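Long-range contact in ATP-dependent 6-phosphofructokinase subunit beta (Saccharomyces cerevisiae, PDB 3O8O), which catalyses the ATP-dependent phosphorylation of fructose 6-phosphate to fructose 1,6-bisphosphate, the first committing step of glycolysis: residues 141-153 / 313-326. Residues are numbered along the deposited sequence; the frame is centred on the assembly and turned at random.
Sequences RMKHLNICGTVGS and AVLESTPDTPSPLI
The first torsions of Cys148 and Asn146 place SG and the amide against segment 313-326. With chi1 at -172°, Cys148 holds SG trans to its own backbone N, where the sulfur meets Ala313 CB, Pro324 CG and Ile326 CD1; the Cys148 SG to Ala313 CB distance is 3.6 Å. Asn146, whose CG stands trans to the carbonyl carbon, brings ND2 to Ser317 OG at 2.6 Å. The N-H...O angle of 157° and a hydroxyl oxygen close to the amide plane identify this as a hydrogen bond, which ties the strand to the turn following helix 297-316.

Just before strand 146-151, Pro319 lays its CG over one face of the His144 ring, displaced toward the rim. Pro319 CG lies 3.6 Å from the centroid of the His144 ring and 16° off its normal, a CH-pi contact.

The backbones join at Gly149, which uses both its polar atoms. Gly149 N donates to Pro324 O at 3.1 Å, and Gly149 O accepts from Ile326 N at 2.8 Å; Leu325 CA approaches that same oxygen at 3.2 Å. This bonding to the two neighbours of Leu325 defines a parallel bridge. On the face that carries Leu325, Ile147 packs CG1 and CD1 against Ser323, whose OG is hydrogen-bonded to Asp115 and Arg118 of helix 108-129.

Backbone hydrogen bonds of Asn146, Cys148 and Thr150 with Leu102 and Val104 set strand 146-151 between 101-106 and 324-328 in the catalytic domain's mixed sheet. Helix 297-316 covers the face of Cys148 and Ile326, helix 108-129 the opposite face: the three-layer alpha/beta/alpha sandwich of the phosphofructokinase fold.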
ATOM      1  N   ARG B 141     -60.782  -2.741 -25.581  1.00 81.28           N
ATOM      2  CA  ARG B 141     -59.420  -2.504 -25.087  1.00 81.28           C
ATOM      3  C   ARG B 141     -58.745  -3.754 -24.490  1.00 81.28           C
ATOM      4  O   ARG B 141     -57.522  -3.921 -24.605  1.00 81.28           O
ATOM      5  CB  ARG B 141     -59.447  -1.358 -24.056  1.00 81.28           C
ATOM      6  N   MET B 142     -59.519  -4.642 -23.872  1.00 80.66           N
ATOM      7  CA  MET B 142     -58.909  -5.826 -23.298  1.00 80.66           C
ATOM      8  C   MET B 142     -59.809  -7.054 -23.257  1.00 80.66           C
ATOM      9  O   MET B 142     -60.141  -7.563 -22.185  1.00 80.66           O
ATOM     10  CB  MET B 142     -58.384  -5.490 -21.904  1.00 81.28           C
ATOM     11  CG  MET B 142     -59.306  -4.607 -21.096  1.00 81.28           C
ATOM     12  SD  MET B 142     -58.385  -3.695 -19.824  1.00 81.28           S
ATOM     13  CE  MET B 142     -58.066  -4.985 -18.636  1.00 81.28           C
ATOM     14  N   LYS B 143     -60.184  -7.542 -24.434  1.00 81.28           N
ATOM     15  CA  LYS B 143     -61.039  -8.715 -24.525  1.00 81.28           C
ATOM     16  C   LYS B 143     -60.252 -10.023 -24.387  1.00 81.28           C
ATOM     17  O   LYS B 143     -60.824 -11.115 -24.453  1.00 81.28           O
ATOM     18  N   HIS B 144     -58.943  -9.910 -24.177  1.00 81.28           N
ATOM     19  CA  HIS B 144     -58.098 -11.091 -24.027  1.00 81.28           C
ATOM     20  C   HIS B 144     -57.205 -11.036 -22.816  1.00 81.28           C
ATOM     21  O   HIS B 144     -56.607  -9.993 -22.523  1.00 81.28           O
ATOM     22  CB  HIS B 144     -57.203 -11.274 -25.245  1.00 81.28           C
ATOM     23  CG  HIS B 144     -57.960 -11.558 -26.492  1.00 81.28           C
ATOM     24  ND1 HIS B 144     -58.805 -12.639 -26.608  1.00 81.28           N
ATOM     25  CD2 HIS B 144     -58.044 -10.878 -27.658  1.00 81.28           C
ATOM     26  CE1 HIS B 144     -59.383 -12.612 -27.794  1.00 81.28           C
ATOM     27  NE2 HIS B 144     -58.939 -11.552 -28.451  1.00 81.28           N
ATOM     28  N   LEU B 145     -57.103 -12.168 -22.122  1.00 81.28           N
ATOM     29  CA  LEU B 145     -56.236 -12.254 -20.953  1.00 81.28           C
ATOM     30  C   LEU B 145     -54.942 -12.984 -21.303  1.00 81.28           C
ATOM     31  O   LEU B 145     -54.958 -14.098 -21.837  1.00 81.28           O
ATOM     32  CB  LEU B 145     -56.928 -12.992 -19.805  1.00 64.33           C
ATOM     33  CG  LEU B 145     -56.088 -13.031 -18.529  1.00 63.70           C
ATOM     34  CD1 LEU B 145     -55.871 -11.602 -18.019  1.00 63.47           C
ATOM     35  CD2 LEU B 145     -56.792 -13.880 -17.480  1.00 64.00           C
ATOM     36  N   ASN B 146     -53.818 -12.345 -21.026  1.00 81.20           N
ATOM     37  CA  ASN B 146     -52.540 -12.984 -21.286  1.00 81.20           C
ATOM     38  C   ASN B 146     -51.946 -13.361 -19.925  1.00 81.20           C
ATOM     39  O   ASN B 146     -51.885 -12.538 -19.003  1.00 81.20           O
ATOM     40  CB  ASN B 146     -51.574 -12.039 -22.010  1.00 81.28           C
ATOM     41  CG  ASN B 146     -52.148 -11.479 -23.302  1.00 81.28           C
ATOM     42  OD1 ASN B 146     -53.056 -10.639 -23.285  1.00 81.28           O
ATOM     43  ND2 ASN B 146     -51.614 -11.940 -24.434  1.00 81.28           N
ATOM     44  N   ILE B 147     -51.521 -14.611 -19.791  1.00 81.28           N
ATOM     45  CA  ILE B 147     -50.934 -15.037 -18.533  1.00 81.28           C
ATOM     46  C   ILE B 147     -49.654 -15.811 -18.761  1.00 81.28           C
ATOM     47  O   ILE B 147     -49.331 -16.188 -19.894  1.00 81.28           O
ATOM     48  CB  ILE B 147     -51.876 -15.941 -17.736  1.00 47.49           C
ATOM     49  CG1 ILE B 147     -51.883 -17.349 -18.351  1.00 47.49           C
ATOM     50  CG2 ILE B 147     -53.251 -15.293 -17.677  1.00 47.49           C
ATOM     51  CD1 ILE B 147     -52.704 -18.369 -17.544  1.00 61.20           C
ATOM     52  N   CYS B 148     -48.917 -16.002 -17.670  1.00 78.40           N
ATOM     53  CA  CYS B 148     -47.686 -16.771 -17.687  1.00 78.19           C
ATOM     54  C   CYS B 148     -47.488 -17.338 -16.311  1.00 77.49           C
ATOM     55  O   CYS B 148     -47.810 -16.709 -15.298  1.00 78.10           O
ATOM     56  CB  CYS B 148     -46.470 -15.947 -18.057  1.00 81.28           C
ATOM     57  SG  CYS B 148     -45.040 -17.030 -18.292  1.00 81.28           S
ATOM     58  N   GLY B 149     -46.947 -18.540 -16.275  1.00 53.05           N
ATOM     59  CA  GLY B 149     -46.773 -19.186 -15.004  1.00 52.97           C
ATOM     60  C   GLY B 149     -45.334 -19.229 -14.581  1.00 52.95           C
ATOM     61  O   GLY B 149     -44.406 -19.270 -15.413  1.00 53.15           O
ATOM     62  N   THR B 150     -45.165 -19.207 -13.264  1.00 69.28           N
ATOM     63  CA  THR B 150     -43.862 -19.251 -12.623  1.00 68.69           C
ATOM     64  C   THR B 150     -44.123 -20.223 -11.476  1.00 68.45           C
ATOM     65  O   THR B 150     -44.925 -19.937 -10.575  1.00 67.89           O
ATOM     66  CB  THR B 150     -43.446 -17.819 -12.120  1.00 57.89           C
ATOM     67  OG1 THR B 150     -42.434 -17.269 -12.982  1.00 58.19           O
ATOM     68  CG2 THR B 150     -42.929 -17.867 -10.720  1.00 58.28           C
ATOM     69  N   VAL B 151     -43.480 -21.389 -11.537  1.00 62.70           N
ATOM     70  CA  VAL B 151     -43.691 -22.411 -10.514  1.00 62.60           C
ATOM     71  C   VAL B 151     -42.772 -22.297  -9.310  1.00 62.58           C
ATOM     72  O   VAL B 151     -41.554 -22.462  -9.397  1.00 62.34           O
ATOM     73  CB  VAL B 151     -43.623 -23.870 -11.123  1.00 56.51           C
ATOM     74  CG1 VAL B 151     -42.455 -23.990 -12.068  1.00 56.87           C
ATOM     75  CG2 VAL B 151     -43.520 -24.912 -10.025  1.00 55.70           C
ATOM     76  N   GLY B 152     -43.393 -21.993  -8.180  1.00 58.28           N
ATOM     77  CA  GLY B 152     -42.665 -21.865  -6.943  1.00 57.40           C
ATOM     78  C   GLY B 152     -43.173 -22.910  -5.976  1.00 56.92           C
ATOM     79  O   GLY B 152     -44.359 -22.961  -5.653  1.00 54.75           O
ATOM     80  N   SER B 153     -42.265 -23.752  -5.508  1.00 81.28           N
ATOM     81  CA  SER B 153     -42.627 -24.797  -4.565  1.00 81.28           C
ATOM     82  C   SER B 153     -41.377 -25.449  -4.000  1.00 81.28           C
ATOM     83  O   SER B 153     -40.408 -25.655  -4.729  1.00 81.28           O
ATOM     84  CB  SER B 153     -43.478 -25.843  -5.272  1.00 67.87           C
ATOM     85  OG  SER B 153     -43.863 -26.847  -4.363  1.00 67.20           O
ATOM     86  N   ALA B 313     -42.637 -13.285 -21.721  1.00 81.28           N
ATOM     87  CA  ALA B 313     -43.633 -14.239 -22.200  1.00 81.28           C
ATOM     88  C   ALA B 313     -45.025 -13.641 -22.333  1.00 81.28           C
ATOM     89  O   ALA B 313     -45.594 -13.646 -23.430  1.00 81.28           O
ATOM     90  CB  ALA B 313     -43.689 -15.442 -21.275  1.00 81.28           C
ATOM     91  N   VAL B 314     -45.589 -13.139 -21.232  1.00 81.27           N
ATOM     92  CA  VAL B 314     -46.929 -12.558 -21.305  1.00 81.27           C
ATOM     93  C   VAL B 314     -46.946 -11.386 -22.258  1.00 81.27           C
ATOM     94  O   VAL B 314     -47.981 -11.109 -22.868  1.00 81.27           O
ATOM     95  CB  VAL B 314     -47.457 -12.049 -19.952  1.00 63.39           C
ATOM     96  CG1 VAL B 314     -47.647 -13.186 -19.006  1.00 62.56           C
ATOM     97  CG2 VAL B 314     -46.511 -10.994 -19.383  1.00 63.14           C
ATOM     98  N   LEU B 315     -45.815 -10.692 -22.378  1.00 72.13           N
ATOM     99  CA  LEU B 315     -45.732  -9.550 -23.284  1.00 71.63           C
ATOM    100  C   LEU B 315     -45.748  -9.941 -24.758  1.00 71.06           C
ATOM    101  O   LEU B 315     -46.019  -9.102 -25.623  1.00 69.46           O
ATOM    102  CB  LEU B 315     -44.493  -8.702 -23.012  1.00 59.49           C
ATOM    103  CG  LEU B 315     -44.664  -7.620 -21.945  1.00 58.86           C
ATOM    104  CD1 LEU B 315     -43.600  -6.576 -22.141  1.00 58.63           C
ATOM    105  CD2 LEU B 315     -46.019  -6.960 -22.058  1.00 58.57           C
ATOM    106  N   GLU B 316     -45.447 -11.200 -25.060  1.00 81.28           N
ATOM    107  CA  GLU B 316     -45.500 -11.631 -26.445  1.00 81.28           C
ATOM    108  C   GLU B 316     -46.498 -12.768 -26.665  1.00 81.28           C
ATOM    109  O   GLU B 316     -46.535 -13.371 -27.741  1.00 81.28           O
ATOM    110  CB  GLU B 316     -44.104 -11.997 -26.973  1.00 81.28           C
ATOM    111  CG  GLU B 316     -43.242 -12.833 -26.051  1.00 81.28           C
ATOM    112  CD  GLU B 316     -41.813 -12.922 -26.553  1.00 81.28           C
ATOM    113  OE1 GLU B 316     -41.487 -13.883 -27.292  1.00 81.28           O
ATOM    114  OE2 GLU B 316     -41.018 -12.012 -26.223  1.00 81.28           O
ATOM    115  N   SER B 317     -47.318 -13.062 -25.658  1.00 81.28           N
ATOM    116  CA  SER B 317     -48.325 -14.107 -25.823  1.00 81.28           C
ATOM    117  C   SER B 317     -49.468 -13.474 -26.616  1.00 81.28           C
ATOM    118  O   SER B 317     -49.677 -12.245 -26.551  1.00 81.28           O
ATOM    119  CB  SER B 317     -48.856 -14.587 -24.474  1.00 65.69           C
ATOM    120  OG  SER B 317     -50.188 -14.141 -24.264  1.00 65.69           O
ATOM    121  N   THR B 318     -50.191 -14.314 -27.362  1.00 81.28           N
ATOM    122  CA  THR B 318     -51.326 -13.872 -28.185  1.00 81.28           C
ATOM    123  C   THR B 318     -52.548 -14.759 -27.948  1.00 81.28           C
ATOM    124  O   THR B 318     -52.444 -15.821 -27.318  1.00 81.28           O
ATOM    125  CB  THR B 318     -51.006 -13.964 -29.677  1.00 80.55           C
ATOM    126  OG1 THR B 318     -50.934 -15.353 -30.046  1.00 80.55           O
ATOM    127  CG2 THR B 318     -49.688 -13.225 -29.997  1.00 80.55           C
ATOM    128  N   PRO B 319     -53.723 -14.336 -28.468  1.00 81.28           N
ATOM    129  CA  PRO B 319     -54.933 -15.140 -28.277  1.00 81.28           C
ATOM    130  C   PRO B 319     -54.766 -16.581 -28.759  1.00 81.28           C
ATOM    131  O   PRO B 319     -55.474 -17.479 -28.286  1.00 81.28           O
ATOM    132  CB  PRO B 319     -55.992 -14.359 -29.062  1.00 74.55           C
ATOM    133  CG  PRO B 319     -55.559 -12.927 -28.872  1.00 74.44           C
ATOM    134  CD  PRO B 319     -54.053 -13.050 -29.121  1.00 74.57           C
ATOM    135  N   ASP B 320     -53.822 -16.816 -29.672  1.00 81.28           N
ATOM    136  CA  ASP B 320     -53.627 -18.174 -30.176  1.00 81.28           C
ATOM    137  C   ASP B 320     -52.515 -18.954 -29.481  1.00 81.28           C
ATOM    138  O   ASP B 320     -52.511 -20.191 -29.539  1.00 81.28           O
ATOM    139  CB  ASP B 320     -53.368 -18.154 -31.686  1.00 81.28           C
ATOM    140  CG  ASP B 320     -54.284 -17.189 -32.420  1.00 81.28           C
ATOM    141  OD1 ASP B 320     -53.954 -15.979 -32.429  1.00 81.28           O
ATOM    142  OD2 ASP B 320     -55.331 -17.630 -32.966  1.00 81.28           O
ATOM    143  N   THR B 321     -51.582 -18.242 -28.831  1.00 81.28           N
ATOM    144  CA  THR B 321     -50.450 -18.873 -28.116  1.00 81.28           C
ATOM    145  C   THR B 321     -50.894 -19.602 -26.840  1.00 81.28           C
ATOM    146  O   THR B 321     -51.582 -19.025 -25.988  1.00 81.28           O
ATOM    147  CB  THR B 321     -49.393 -17.831 -27.684  1.00 81.28           C
ATOM    148  OG1 THR B 321     -49.993 -16.897 -26.779  1.00 81.28           O
ATOM    149  CG2 THR B 321     -48.847 -17.072 -28.876  1.00 81.28           C
ATOM    150  N   PRO B 322     -50.511 -20.880 -26.694  1.00 81.28           N
ATOM    151  CA  PRO B 322     -50.891 -21.650 -25.497  1.00 81.28           C
ATOM    152  C   PRO B 322     -50.288 -20.996 -24.262  1.00 81.28           C
ATOM    153  O   PRO B 322     -49.200 -20.427 -24.337  1.00 81.28           O
ATOM    154  CB  PRO B 322     -50.286 -23.028 -25.762  1.00 81.28           C
ATOM    155  CG  PRO B 322     -50.327 -23.124 -27.265  1.00 81.28           C
ATOM    156  CD  PRO B 322     -49.874 -21.744 -27.703  1.00 81.28           C
ATOM    157  N   SER B 323     -50.983 -21.073 -23.132  1.00 81.28           N
ATOM    158  CA  SER B 323     -50.475 -20.459 -21.912  1.00 81.28           C
ATOM    159  C   SER B 323     -49.091 -21.004 -21.562  1.00 81.28           C
ATOM    160  O   SER B 323     -48.905 -22.222 -21.397  1.00 81.28           O
ATOM    161  CB  SER B 323     -51.451 -20.689 -20.763  1.00 81.28           C
ATOM    162  OG  SER B 323     -52.688 -20.055 -21.039  1.00 81.28           O
ATOM    163  N   PRO B 324     -48.096 -20.096 -21.454  1.00 81.24           N
ATOM    164  CA  PRO B 324     -46.701 -20.406 -21.136  1.00 81.24           C
ATOM    165  C   PRO B 324     -46.438 -20.560 -19.638  1.00 81.24           C
ATOM    166  O   PRO B 324     -47.298 -20.289 -18.801  1.00 81.24           O
ATOM    167  CB  PRO B 324     -45.962 -19.219 -21.732  1.00 78.49           C
ATOM    168  CG  PRO B 324     -46.871 -18.090 -21.335  1.00 78.49           C
ATOM    169  CD  PRO B 324     -48.248 -18.645 -21.694  1.00 78.49           C
ATOM    170  N   LEU B 325     -45.220 -20.985 -19.326  1.00 81.28           N
ATOM    171  CA  LEU B 325     -44.776 -21.217 -17.963  1.00 81.28           C
ATOM    172  C   LEU B 325     -43.253 -21.266 -18.038  1.00 81.28           C
ATOM    173  O   LEU B 325     -42.693 -21.924 -18.924  1.00 81.28           O
ATOM    174  CB  LEU B 325     -45.377 -22.538 -17.484  1.00 60.21           C
ATOM    175  CG  LEU B 325     -44.693 -23.418 -16.451  1.00 59.82           C
ATOM    176  CD1 LEU B 325     -45.723 -24.416 -15.879  1.00 60.07           C
ATOM    177  CD2 LEU B 325     -43.504 -24.136 -17.105  1.00 58.95           C
ATOM    178  N   ILE B 326     -42.567 -20.556 -17.147  1.00 72.35           N
ATOM    179  CA  ILE B 326     -41.107 -20.575 -17.201  1.00 72.72           C
ATOM    180  C   ILE B 326     -40.466 -21.641 -16.328  1.00 72.30           C
ATOM    181  O   ILE B 326     -40.836 -21.817 -15.163  1.00 71.21           O
ATOM    182  CB  ILE B 326     -40.482 -19.229 -16.826  1.00 80.94           C
ATOM    183  CG1 ILE B 326     -40.669 -18.210 -17.951  1.00 80.94           C
ATOM    184  CG2 ILE B 326     -38.998 -19.411 -16.645  1.00 80.94           C
ATOM    185  CD1 ILE B 326     -42.091 -17.772 -18.166  1.00 71.07           C
TER